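Local structure of aminoacyltransferase FemA (Staphylococcus aureus, 1LRZ) at residues 105-110 against 138-143; 177-182 against 380-385; 398-401 against 405-408. The protein adds glycines 2 and 3 of the pentaglycine bridge of staphylococcal peptidoglycan, taking them from glycyl-tRNA. All coordinates share one frame; numbering follows the deposited sequence.

Interactions 1 and 3 belong to one mixed sheet and interaction 2 lies well away from them. The centres of interactions 1 and 3 are about 12 Å apart, and strand 397-400 joins them directly: Leu105 O lies 2.8 Å from Lys399 N, and Glu141 N lies 2.8 Å from Ile398 O. Interaction 2, where helices 177-187 and 377-384 meet, is about 36 Å from interaction 1 and about 45 Å from interaction 3, centre to centre. Along the chain, 177-182 follows interaction 1, and 380-385 precedes interaction 3. The C-terminal strand 397-400 inserts between strands 102-107 and 141-142, so the chain's end completes the sheet that its early part began.

Interaction 1 of 3, residues 105-110 against 138-143; sequences LHIDPY and LGFEHT
Phe140 carries its whole side of this contact, meeting Leu105 at the edge of its ring while Ile107 CD1 comes in obliquely. The tightest approach is at Leu105, whose CD2 methyl sits near the ring plane, 3.5 Å from Phe140 CE2 and 3.6 Å from Phe140 CZ. Ile107 is less closely fitted: its CD1 comes to 3.8 Å from Phe140 CD2, and the two side chains cross at about a right angle. Leu105 CG is anti to the backbone N (chi1 168°), and a chi2 of 58° then turns CD2 to the ring. No hydrogen bond spans the two segments, and the 149 Å² they bury depends on apolar packing. All three touching residues are buried.

The looser side begins immediately beyond them. Glu141 is exposed, its side chain touching Pro400, while Gly139 and Leu138 are partly exposed. Gly139, with phi 87°, is the C-prime residue of a Schellman motif that ends helix 130-137; Phe140 N bonds to Met135 O in the same motif, which places Phe140 directly after the helix end.

Strand 397-400 lies between the two segments in the sheet, pairing through its backbone with Leu105 and Ile107 and with Glu141. Phe140 reaches past it, packing on Phe397 and Lys399. From helix 83-98 Leu93 touches Leu105 and Phe90 touches Ile107, while Met135 of helix 130-137 touches both Ile107 and Phe140.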
loop_
_atom_site.group_PDB
_atom_site.type_symbol
_atom_site.label_atom_id
_atom_site.label_comp_id
_atom_site.label_asym_id
_atom_site.label_seq_id
_atom_site.Cartn_x
_atom_site.Cartn_y
_atom_site.Cartn_z
ATOM N N LEU A 105 -9.599 5.720 -26.128
ATOM C CA LEU A 105 -10.000 5.311 -24.788
ATOM C C LEU A 105 -8.984 4.320 -24.227
ATOM O O LEU A 105 -8.702 3.284 -24.836
ATOM C CB LEU A 105 -11.391 4.676 -24.844
ATOM C CG LEU A 105 -11.910 3.913 -23.620
ATOM C CD1 LEU A 105 -11.941 4.821 -22.399
ATOM C CD2 LEU A 105 -13.300 3.371 -23.936
ATOM N N HIS A 106 -8.448 4.658 -23.060
ATOM C CA HIS A 106 -7.432 3.864 -22.386
ATOM C C HIS A 106 -7.993 3.228 -21.102
ATOM O O HIS A 106 -8.446 3.938 -20.201
ATOM C CB HIS A 106 -6.248 4.792 -22.057
ATOM C CG HIS A 106 -5.169 4.157 -21.240
ATOM N ND1 HIS A 106 -4.194 4.901 -20.604
ATOM C CD2 HIS A 106 -4.909 2.862 -20.944
ATOM C CE1 HIS A 106 -3.383 4.086 -19.949
ATOM N NE2 HIS A 106 -3.796 2.845 -20.140
ATOM N N ILE A 107 -7.988 1.898 -21.032
ATOM C CA ILE A 107 -8.473 1.202 -19.839
ATOM C C ILE A 107 -7.371 0.332 -19.209
ATOM O O ILE A 107 -6.539 -0.250 -19.913
ATOM C CB ILE A 107 -9.687 0.292 -20.142
ATOM C CG1 ILE A 107 -9.283 -0.795 -21.141
ATOM C CG2 ILE A 107 -10.855 1.133 -20.701
ATOM C CD1 ILE A 107 -10.300 -1.923 -21.281
ATOM N N ASP A 108 -7.366 0.265 -17.881
ATOM C CA ASP A 108 -6.400 -0.547 -17.146
ATOM C C ASP A 108 -7.134 -1.158 -15.945
ATOM O O ASP A 108 -6.896 -0.805 -14.789
ATOM C CB ASP A 108 -5.170 0.299 -16.725
ATOM C CG ASP A 108 -5.522 1.524 -15.886
ATOM O OD1 ASP A 108 -4.583 2.156 -15.365
ATOM O OD2 ASP A 108 -6.706 1.872 -15.737
ATOM N N PRO A 109 -8.060 -2.094 -16.227
ATOM C CA PRO A 109 -8.861 -2.770 -15.205
ATOM C C PRO A 109 -8.048 -3.473 -14.128
ATOM O O PRO A 109 -7.016 -4.095 -14.399
ATOM C CB PRO A 109 -9.731 -3.735 -16.019
ATOM C CG PRO A 109 -8.873 -4.059 -17.173
ATOM C CD PRO A 109 -8.251 -2.727 -17.544
ATOM N N TYR A 110 -8.535 -3.337 -12.901
ATOM C CA TYR A 110 -7.935 -3.931 -11.707
ATOM C C TYR A 110 -8.446 -5.372 -11.745
ATOM O O TYR A 110 -9.296 -5.771 -10.949
ATOM C CB TYR A 110 -8.473 -3.190 -10.477
ATOM C CG TYR A 110 -7.672 -3.368 -9.199
ATOM C CD1 TYR A 110 -8.198 -2.953 -7.976
ATOM C CD2 TYR A 110 -6.388 -3.924 -9.213
ATOM C CE1 TYR A 110 -7.478 -3.071 -6.795
ATOM C CE2 TYR A 110 -5.650 -4.059 -8.020
ATOM C CZ TYR A 110 -6.204 -3.622 -6.819
ATOM O OH TYR A 110 -5.496 -3.704 -5.648
ATOM N N LEU A 138 -13.674 -6.151 -29.346
ATOM C CA LEU A 138 -14.317 -4.850 -29.208
ATOM C C LEU A 138 -13.421 -3.677 -29.618
ATOM O O LEU A 138 -13.785 -2.520 -29.415
ATOM C CB LEU A 138 -14.801 -4.650 -27.766
ATOM C CG LEU A 138 -15.939 -5.568 -27.324
ATOM C CD1 LEU A 138 -16.371 -5.210 -25.916
ATOM C CD2 LEU A 138 -17.118 -5.411 -28.284
ATOM N N GLY A 139 -12.254 -3.969 -30.183
ATOM C CA GLY A 139 -11.362 -2.901 -30.608
ATOM C C GLY A 139 -10.404 -2.384 -29.547
ATOM O O GLY A 139 -9.625 -1.458 -29.800
ATOM N N PHE A 140 -10.460 -2.964 -28.351
ATOM C CA PHE A 140 -9.555 -2.553 -27.277
ATOM C C PHE A 140 -8.260 -3.347 -27.445
ATOM O O PHE A 140 -8.204 -4.524 -27.098
ATOM C CB PHE A 140 -10.163 -2.842 -25.893
ATOM C CG PHE A 140 -11.291 -1.919 -25.515
ATOM C CD1 PHE A 140 -12.593 -2.177 -25.932
ATOM C CD2 PHE A 140 -11.040 -0.769 -24.774
ATOM C CE1 PHE A 140 -13.634 -1.304 -25.618
ATOM C CE2 PHE A 140 -12.069 0.114 -24.453
ATOM C CZ PHE A 140 -13.366 -0.152 -24.877
ATOM N N GLU A 141 -7.229 -2.694 -27.969
ATOM C CA GLU A 141 -5.935 -3.328 -28.218
ATOM C C GLU A 141 -5.008 -3.344 -27.002
ATOM O O GLU A 141 -4.640 -2.294 -26.463
ATOM C CB GLU A 141 -5.249 -2.621 -29.388
ATOM C CG GLU A 141 -6.201 -2.390 -30.566
ATOM C CD GLU A 141 -5.566 -1.624 -31.716
ATOM O OE1 GLU A 141 -5.001 -0.528 -31.476
ATOM O OE2 GLU A 141 -5.640 -2.119 -32.865
ATOM N N HIS A 142 -4.641 -4.549 -26.578
ATOM C CA HIS A 142 -3.757 -4.744 -25.430
ATOM C C HIS A 142 -2.374 -4.170 -25.746
ATOM O O HIS A 142 -1.846 -4.413 -26.825
ATOM C CB HIS A 142 -3.631 -6.245 -25.136
ATOM C CG HIS A 142 -2.902 -6.554 -23.863
ATOM N ND1 HIS A 142 -1.865 -7.458 -23.803
ATOM C CD2 HIS A 142 -3.086 -6.105 -22.597
ATOM C CE1 HIS A 142 -1.440 -7.557 -22.554
ATOM N NE2 HIS A 142 -2.164 -6.745 -21.801
ATOM N N THR A 143 -1.775 -3.431 -24.815
ATOM C CA THR A 143 -0.456 -2.861 -25.078
ATOM C C THR A 143 0.676 -3.867 -24.838
ATOM O O THR A 143 1.807 -3.621 -25.227
ATOM C CB THR A 143 -0.193 -1.593 -24.228
ATOM O OG1 THR A 143 0.069 -1.955 -22.864
ATOM C CG2 THR A 143 -1.401 -0.665 -24.278
#

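Interaction 2 of 3, residues 177-182 against 380-385; sequences GLRKRN and VKFKKG
Arg179 packs on Gly385, Phe382 and Lys381 by van der Waals contact, with no hydrogen bond between the two segments. Its aliphatic part lies on Gly385, with Arg179 CD 3.4 Å from Gly385 CA and Arg179 CG 3.7 Å from Gly385 O. Gly385 has no side chain between its CA and the arginine, so CD rests directly on the backbone. The backbones are correspondingly near, Arg179 CA lying 5.9 Å from Gly385 CA.

The flat end of the arginine makes the second kind of contact. Bends at chi2 (69°) and chi3 (-142°) turn the guanidinium so that one face looks onto the helix backbone, where Arg179 NH1 is 3.6 Å from Phe382 CA. Lys381 O stands 3.5 Å above the same face of Arg179, offset toward its rim, so this carbonyl lies over the group without accepting a bond from it. Leu178 CD2 lies over the opposite face.

The charged partner comes from just before the segment. Asp176 adds the polar link that the arginine does not make across the segments: a salt bridge through OD1 to Arg179 NH2 and a backbone hydrogen bond with Gly385.

Tyr386 meets Phe382 edge-to-face. Tyr343 of helix 341-355 touches residues of both helices, Arg179 and Asn182 of helix 177-187 and the ring of Phe382 on helix 377-384, and so flanks their junction.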
loop_
_atom_site.group_PDB
_atom_site.type_symbol
_atom_site.label_atom_id
_atom_site.label_comp_id
_atom_site.label_asym_id
_atom_site.label_seq_id
_atom_site.Cartn_x
_atom_site.Cartn_y
_atom_site.Cartn_z
ATOM N N GLY A 177 12.029 -15.851 9.169
ATOM C CA GLY A 177 12.794 -15.532 10.364
ATOM C C GLY A 177 13.168 -14.077 10.574
ATOM O O GLY A 177 12.981 -13.527 11.662
ATOM N N LEU A 178 13.703 -13.448 9.534
ATOM C CA LEU A 178 14.122 -12.058 9.623
ATOM C C LEU A 178 12.947 -11.095 9.897
ATOM O O LEU A 178 13.052 -10.221 10.761
ATOM C CB LEU A 178 14.865 -11.673 8.338
ATOM C CG LEU A 178 15.649 -10.357 8.320
ATOM C CD1 LEU A 178 16.622 -10.297 9.505
ATOM C CD2 LEU A 178 16.396 -10.243 6.990
ATOM N N ARG A 179 11.826 -11.248 9.189
ATOM C CA ARG A 179 10.692 -10.350 9.435
ATOM C C ARG A 179 10.066 -10.563 10.811
ATOM O O ARG A 179 9.697 -9.611 11.491
ATOM C CB ARG A 179 9.615 -10.508 8.350
ATOM C CG ARG A 179 9.962 -9.775 7.062
ATOM C CD ARG A 179 11.129 -10.473 6.393
ATOM N NE ARG A 179 12.027 -9.521 5.791
ATOM C CZ ARG A 179 13.012 -9.838 4.968
ATOM N NH1 ARG A 179 13.763 -8.869 4.483
ATOM N NH2 ARG A 179 13.238 -11.105 4.624
ATOM N N LYS A 180 9.935 -11.817 11.218
ATOM C CA LYS A 180 9.377 -12.131 12.531
ATOM C C LYS A 180 10.253 -11.510 13.626
ATOM O O LYS A 180 9.752 -10.856 14.540
ATOM C CB LYS A 180 9.337 -13.651 12.713
ATOM C CG LYS A 180 8.695 -14.150 13.999
ATOM C CD LYS A 180 8.425 -15.648 13.848
ATOM C CE LYS A 180 7.458 -16.213 14.880
ATOM N NZ LYS A 180 7.195 -17.679 14.620
ATOM N N ARG A 181 11.563 -11.713 13.529
ATOM C CA ARG A 181 12.479 -11.183 14.528
ATOM C C ARG A 181 12.398 -9.663 14.640
ATOM O O ARG A 181 12.296 -9.121 15.742
ATOM C CB ARG A 181 13.927 -11.597 14.216
ATOM C CG ARG A 181 14.948 -10.948 15.151
ATOM C CD ARG A 181 16.363 -11.539 14.994
ATOM N NE ARG A 181 17.339 -10.804 15.799
ATOM C CZ ARG A 181 18.649 -11.046 15.797
ATOM N NH1 ARG A 181 19.462 -10.320 16.557
ATOM N NH2 ARG A 181 19.144 -12.019 15.041
ATOM N N ASN A 182 12.444 -8.981 13.502
ATOM C CA ASN A 182 12.380 -7.524 13.492
ATOM C C ASN A 182 11.025 -6.996 13.961
ATOM O O ASN A 182 10.950 -5.958 14.628
ATOM C CB ASN A 182 12.717 -7.002 12.087
ATOM C CG ASN A 182 14.224 -7.044 11.803
ATOM O OD1 ASN A 182 14.665 -7.400 10.713
ATOM N ND2 ASN A 182 15.004 -6.678 12.791
ATOM N N VAL A 380 11.630 -6.331 -2.878
ATOM C CA VAL A 380 10.886 -7.556 -3.144
ATOM C C VAL A 380 11.166 -8.628 -2.092
ATOM O O VAL A 380 10.253 -9.348 -1.680
ATOM C CB VAL A 380 11.193 -8.098 -4.573
ATOM C CG1 VAL A 380 10.536 -9.475 -4.781
ATOM C CG2 VAL A 380 10.647 -7.112 -5.624
ATOM N N LYS A 381 12.416 -8.726 -1.648
ATOM C CA LYS A 381 12.784 -9.704 -0.615
ATOM C C LYS A 381 12.072 -9.346 0.695
ATOM O O LYS A 381 11.640 -10.216 1.459
ATOM C CB LYS A 381 14.308 -9.699 -0.392
ATOM C CG LYS A 381 15.116 -10.268 -1.546
ATOM C CD LYS A 381 16.619 -10.208 -1.264
ATOM C CE LYS A 381 17.423 -10.838 -2.408
ATOM N NZ LYS A 381 18.904 -10.827 -2.141
ATOM N N PHE A 382 11.956 -8.052 0.950
ATOM C CA PHE A 382 11.296 -7.576 2.158
ATOM C C PHE A 382 9.815 -7.980 2.125
ATOM O O PHE A 382 9.299 -8.562 3.082
ATOM C CB PHE A 382 11.484 -6.060 2.253
ATOM C CG PHE A 382 10.721 -5.397 3.370
ATOM C CD1 PHE A 382 9.467 -4.830 3.134
ATOM C CD2 PHE A 382 11.286 -5.267 4.638
ATOM C CE1 PHE A 382 8.785 -4.134 4.147
ATOM C CE2 PHE A 382 10.614 -4.576 5.660
ATOM C CZ PHE A 382 9.367 -4.008 5.413
ATOM N N LYS A 383 9.148 -7.707 1.011
ATOM C CA LYS A 383 7.736 -8.048 0.865
ATOM C C LYS A 383 7.543 -9.566 0.937
ATOM O O LYS A 383 6.610 -10.063 1.584
ATOM C CB LYS A 383 7.215 -7.464 -0.452
ATOM C CG LYS A 383 7.273 -5.929 -0.434
ATOM C CD LYS A 383 6.798 -5.267 -1.717
ATOM C CE LYS A 383 6.901 -3.741 -1.551
ATOM N NZ LYS A 383 6.380 -2.953 -2.700
ATOM N N LYS A 384 8.454 -10.296 0.302
ATOM C CA LYS A 384 8.425 -11.756 0.300
ATOM C C LYS A 384 8.420 -12.305 1.728
ATOM O O LYS A 384 7.700 -13.265 2.039
ATOM C CB LYS A 384 9.652 -12.287 -0.455
ATOM C CG LYS A 384 9.736 -13.799 -0.543
ATOM C CD LYS A 384 11.022 -14.211 -1.226
ATOM C CE LYS A 384 11.215 -15.720 -1.178
ATOM N NZ LYS A 384 12.457 -16.108 -1.908
ATOM N N GLY A 385 9.214 -11.673 2.590
ATOM C CA GLY A 385 9.327 -12.098 3.973
ATOM C C GLY A 385 8.045 -12.048 4.792
ATOM O O GLY A 385 7.975 -12.683 5.850
#

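Interaction 3 of 3, residues 398-401 against 405-408; sequences IKPI and VYAA
Tyr406 faces Pro400 and Ile398 of the strand, and these three residues make the first shell. Pro400 lies along the CD2–CE2 flank of the ring: its CB and CG each lie 3.8 Å from Tyr406 CD2, and Pro400 CG is also 3.9 Å from Tyr406 CE2. Ile398 takes the far end, its CG2 methyl 3.7 Å from Tyr406 OH and 4.2 Å from Tyr406 CZ. Both approaches are oblique to the ring. The isoleucine and tyrosine side chains run at about a right angle to each other, whereas the proline runs at a slant. The 135 Å² buried here is packing without a hydrogen bond between the segments, and all three residues remain partly exposed.

The second shell explains the placement. In Tyr406, CG is anti to the backbone nitrogen (chi1 -179°), sending the ring out from the helix toward the strand. The backbones come nearest at the same pair, with Pro400 CA 6.5 Å from Tyr406 CA. Ile398 and Pro400 are two apart in the strand and point toward the helix, while Lys399 between them points away; its NZ hydrogen bonds to Leu138 O. Tyr104 of strand 102-107 meets Tyr406 with planes at about 45° and also touches Ile398. Asn402, through OD1, accepts a hydrogen bond from Val405 N near the start of the helix.

Helix 403-411, the last helix of the modelled chain, follows its strand after a short turn and lies beyond the strand's end, with Tyr406 turned back to it. Through Tyr406 and Val405 it also touches Leu103 of strand 102-107, the neighbour that pairs with strand 397-400 on one edge while strand 141-142 pairs on the other.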
loop_
_atom_site.group_PDB
_atom_site.type_symbol
_atom_site.label_atom_id
_atom_site.label_comp_id
_atom_site.label_asym_id
_atom_site.label_seq_id
_atom_site.Cartn_x
_atom_site.Cartn_y
_atom_site.Cartn_z
ATOM N N ILE A 398 -6.078 -0.081 -25.278
ATOM C CA ILE A 398 -6.383 1.189 -25.908
ATOM C C ILE A 398 -7.288 0.990 -27.112
ATOM O O ILE A 398 -7.031 0.139 -27.958
ATOM C CB ILE A 398 -5.074 1.883 -26.343
ATOM C CG1 ILE A 398 -4.327 2.370 -25.099
ATOM C CG2 ILE A 398 -5.363 3.025 -27.315
ATOM C CD1 ILE A 398 -2.919 2.842 -25.375
ATOM N N LYS A 399 -8.372 1.754 -27.166
ATOM C CA LYS A 399 -9.270 1.669 -28.298
ATOM C C LYS A 399 -9.268 3.014 -29.005
ATOM O O LYS A 399 -9.806 4.002 -28.496
ATOM C CB LYS A 399 -10.696 1.329 -27.883
ATOM C CG LYS A 399 -11.625 1.296 -29.095
ATOM C CD LYS A 399 -13.050 0.937 -28.751
ATOM C CE LYS A 399 -13.870 0.775 -30.023
ATOM N NZ LYS A 399 -15.225 0.262 -29.723
ATOM N N PRO A 400 -8.631 3.078 -30.178
ATOM C CA PRO A 400 -8.575 4.329 -30.943
ATOM C C PRO A 400 -9.976 4.603 -31.482
ATOM O O PRO A 400 -10.594 3.698 -32.041
ATOM C CB PRO A 400 -7.602 4.000 -32.074
ATOM C CG PRO A 400 -6.769 2.888 -31.520
ATOM C CD PRO A 400 -7.785 2.045 -30.796
ATOM N N ILE A 401 -10.481 5.824 -31.312
ATOM C CA ILE A 401 -11.811 6.164 -31.822
ATOM C C ILE A 401 -11.718 6.744 -33.241
ATOM O O ILE A 401 -12.540 6.426 -34.104
ATOM C CB ILE A 401 -12.526 7.161 -30.897
ATOM C CG1 ILE A 401 -12.676 6.543 -29.497
ATOM C CG2 ILE A 401 -13.891 7.520 -31.483
ATOM C CD1 ILE A 401 -13.470 5.256 -29.478
ATOM N N VAL A 405 -6.397 10.246 -37.022
ATOM C CA VAL A 405 -5.975 11.316 -36.119
ATOM C C VAL A 405 -5.108 10.735 -35.003
ATOM O O VAL A 405 -4.105 11.339 -34.595
ATOM C CB VAL A 405 -7.190 12.066 -35.505
ATOM C CG1 VAL A 405 -6.702 13.134 -34.532
ATOM C CG2 VAL A 405 -8.034 12.703 -36.617
ATOM N N TYR A 406 -5.485 9.556 -34.515
ATOM C CA TYR A 406 -4.711 8.913 -33.458
ATOM C C TYR A 406 -3.319 8.544 -33.998
ATOM O O TYR A 406 -2.312 8.634 -33.284
ATOM C CB TYR A 406 -5.439 7.668 -32.956
ATOM C CG TYR A 406 -4.707 6.967 -31.832
ATOM C CD1 TYR A 406 -4.484 7.611 -30.611
ATOM C CD2 TYR A 406 -4.221 5.668 -31.996
ATOM C CE1 TYR A 406 -3.796 6.979 -29.576
ATOM C CE2 TYR A 406 -3.526 5.023 -30.970
ATOM C CZ TYR A 406 -3.317 5.685 -29.762
ATOM O OH TYR A 406 -2.612 5.060 -28.759
ATOM N N ALA A 407 -3.263 8.135 -35.265
ATOM C CA ALA A 407 -1.985 7.790 -35.887
ATOM C C ALA A 407 -1.076 9.023 -35.896
ATOM O O ALA A 407 0.113 8.937 -35.581
ATOM C CB ALA A 407 -2.208 7.284 -37.317
ATOM N N ALA A 408 -1.636 10.177 -36.251
ATOM C CA ALA A 408 -0.852 11.408 -36.278
ATOM C C ALA A 408 -0.385 11.747 -34.861
ATOM O O ALA A 408 0.756 12.167 -34.650
ATOM C CB ALA A 408 -1.690 12.556 -36.844
#